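Local coordinates for uncharacterized CBS domain-containing protein (Corynebacterium glutamicum, PDB 2P3H) that is of unknown function but is a CorC_HlyC (transporter-associated) domain of a putative membrane transport protein, whose family may bind flavin adenine dinucleotide, at residues T20-V25 against G36-I41. Sequence-based numbering, arbitrary orientation.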
loop_
_atom_site.group_PDB
_atom_site.type_symbol
_atom_site.label_atom_id
_atom_site.label_comp_id
_atom_site.label_asym_id
_atom_site.label_seq_id
_atom_site.Cartn_x
_atom_site.Cartn_y
_atom_site.Cartn_z
ATOM N N THR A 20 -8.493 5.575 1.634
ATOM C CA THR A 20 -8.072 5.929 0.280
ATOM C C THR A 20 -8.386 4.808 -0.719
ATOM O O THR A 20 -7.989 3.668 -0.503
ATOM C CB THR A 20 -6.564 6.226 0.245
ATOM O OG1 THR A 20 -6.257 7.274 1.183
ATOM C CG2 THR A 20 -6.146 6.675 -1.158
ATOM N N PRO A 21 -9.092 5.136 -1.809
ATOM C CA PRO A 21 -9.394 4.126 -2.824
ATOM C C PRO A 21 -8.118 3.545 -3.401
ATOM O O PRO A 21 -7.140 4.280 -3.615
ATOM C CB PRO A 21 -10.153 4.930 -3.879
ATOM C CG PRO A 21 -10.832 6.065 -3.054
ATOM C CD PRO A 21 -9.720 6.444 -2.133
ATOM N N LEU A 22 -8.106 2.236 -3.634
ATOM C CA LEU A 22 -6.914 1.594 -4.158
ATOM C C LEU A 22 -6.467 2.121 -5.509
ATOM O O LEU A 22 -5.269 2.261 -5.743
ATOM C CB LEU A 22 -7.100 0.069 -4.226
ATOM C CG LEU A 22 -6.993 -0.547 -2.834
ATOM C CD1 LEU A 22 -7.462 -1.991 -2.849
ATOM C CD2 LEU A 22 -5.560 -0.446 -2.274
ATOM N N ASP A 23 -7.400 2.424 -6.410
ATOM C CA ASP A 23 -6.929 2.975 -7.699
ATOM C C ASP A 23 -6.100 4.256 -7.539
ATOM O O ASP A 23 -5.167 4.478 -8.300
ATOM C CB ASP A 23 -8.057 3.105 -8.750
ATOM C CG ASP A 23 -9.165 4.053 -8.338
ATOM O OD1 ASP A 23 -9.284 4.440 -7.152
ATOM O OD2 ASP A 23 -9.952 4.415 -9.239
ATOM N N GLU A 24 -6.487 5.072 -6.557
ATOM C CA GLU A 24 -5.833 6.327 -6.199
ATOM C C GLU A 24 -4.408 6.086 -5.686
ATOM O O GLU A 24 -3.458 6.749 -6.114
ATOM C CB GLU A 24 -6.683 7.022 -5.125
ATOM C CG GLU A 24 -6.559 8.529 -5.048
ATOM C CD GLU A 24 -7.817 9.184 -4.487
ATOM O OE1 GLU A 24 -8.889 9.094 -5.138
ATOM O OE2 GLU A 24 -7.734 9.796 -3.395
ATOM N N VAL A 25 -4.274 5.128 -4.776
ATOM C CA VAL A 25 -2.959 4.707 -4.256
ATOM C C VAL A 25 -2.075 4.216 -5.416
ATOM O O VAL A 25 -0.892 4.556 -5.496
ATOM C CB VAL A 25 -3.084 3.594 -3.178
ATOM C CG1 VAL A 25 -1.691 3.141 -2.711
ATOM C CG2 VAL A 25 -3.909 4.100 -1.969
ATOM N N GLY A 36 -8.605 -7.873 -4.721
ATOM C CA GLY A 36 -9.309 -8.845 -3.904
ATOM C C GLY A 36 -10.652 -8.318 -3.495
ATOM O O GLY A 36 -11.210 -7.434 -4.145
ATOM N N ASP A 37 -11.180 -8.864 -2.409
ATOM C CA ASP A 37 -12.486 -8.462 -1.921
ATOM C C ASP A 37 -12.331 -7.219 -1.045
ATOM O O ASP A 37 -12.528 -7.271 0.179
ATOM C CB ASP A 37 -13.123 -9.625 -1.153
ATOM C CG ASP A 37 -14.578 -9.376 -0.788
ATOM O OD1 ASP A 37 -15.225 -8.469 -1.368
ATOM O OD2 ASP A 37 -15.078 -10.110 0.096
ATOM N N TYR A 38 -11.968 -6.098 -1.672
ATOM C CA TYR A 38 -11.738 -4.833 -0.966
ATOM C C TYR A 38 -11.539 -3.735 -1.996
ATOM O O TYR A 38 -11.234 -4.036 -3.165
ATOM C CB TYR A 38 -10.508 -4.925 -0.033
ATOM C CG TYR A 38 -9.321 -5.618 -0.670
ATOM C CD1 TYR A 38 -8.537 -4.957 -1.605
ATOM C CD2 TYR A 38 -9.010 -6.954 -0.362
ATOM C CE1 TYR A 38 -7.452 -5.594 -2.223
ATOM C CE2 TYR A 38 -7.916 -7.603 -0.971
ATOM C CZ TYR A 38 -7.149 -6.905 -1.904
ATOM O OH TYR A 38 -6.067 -7.499 -2.521
ATOM N N GLU A 39 -11.710 -2.480 -1.578
ATOM C CA GLU A 39 -11.568 -1.358 -2.509
ATOM C C GLU A 39 -10.761 -0.188 -1.946
ATOM O O GLU A 39 -10.394 0.725 -2.692
ATOM C CB GLU A 39 -12.938 -0.888 -3.031
ATOM C CG GLU A 39 -13.814 -0.228 -1.990
ATOM C CD GLU A 39 -15.162 0.220 -2.533
ATOM O OE1 GLU A 39 -15.799 -0.545 -3.288
ATOM O OE2 GLU A 39 -15.587 1.342 -2.180
ATOM N N THR A 40 -10.441 -0.226 -0.653
ATOM C CA THR A 40 -9.611 0.817 -0.039
ATOM C C THR A 40 -8.316 0.252 0.489
ATOM O O THR A 40 -8.193 -0.965 0.699
ATOM C CB THR A 40 -10.294 1.568 1.151
ATOM O OG1 THR A 40 -10.409 0.708 2.294
ATOM C CG2 THR A 40 -11.658 2.139 0.771
ATOM N N ILE A 41 -7.371 1.151 0.741
ATOM C CA ILE A 41 -6.080 0.737 1.311
ATOM C C ILE A 41 -6.263 -0.092 2.602
ATOM O O ILE A 41 -5.627 -1.146 2.756
ATOM C CB ILE A 41 -5.098 1.940 1.465
ATOM C CG1 ILE A 41 -3.704 1.445 1.860
ATOM C CG2 ILE A 41 -5.593 2.943 2.497
ATOM C CD1 ILE A 41 -3.070 0.391 0.838
#
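Thr20 O takes the backbone N-H of Ile41 at 2.9 Å, a fairly straight bond that meets the carbonyl almost end-on (C=O...N 164°). The same oxygen also touches Thr40, whose CA lies 3.3 Å from Thr20 O as a CA-H...O contact. Two residues on, the direction reverses: Leu22 N gives its hydrogen to Glu39 O, and here the donor is tilted 28° out of the carbonyl plane. Pro21 CA makes a CA-H...O contact with Glu39 O as well. The two N-H bonds flank Pro21 and Thr40 as a single antiparallel bridge, the non-hydrogen-bonded pair, with Pro21 CA and Thr40 CA 4.3 Å apart, and each of these residues is the N-cap of the helix that follows: 22-29 for Pro21, 41-49 for Thr40. Thr40 sends its own hydroxyl on to Gly43 N, capping the second helix.

Side chains close the contact on one flank. With chi1 at -76°, Leu22 CG sits 3.6 Å from Glu39 O, and from there its two methyls part. CD1 comes at the edge of the Tyr38 ring, near the ring plane and 3.4 Å from Tyr38 CD1, while CD2 rests alongside the Ile41 backbone, 3.8 Å from Ile41 CA. Nearly one turn further along the helix, Val25 CG2 approaches Ile41 CB at 4.2 Å. Val25 and Ile41 both continue onto Ile16 of strand 13-17, and respectively onto Leu98 and Leu96 of strand 92-100, so these two pack against the sheet; Leu44 of helix 41-49 touches both Leu22 and Tyr38.

The polar link is therefore made by backbone atoms alone: main-chain bonds tie the starts of two helices together, while the aliphatic groups beside them join both helices to the sheet of the domain.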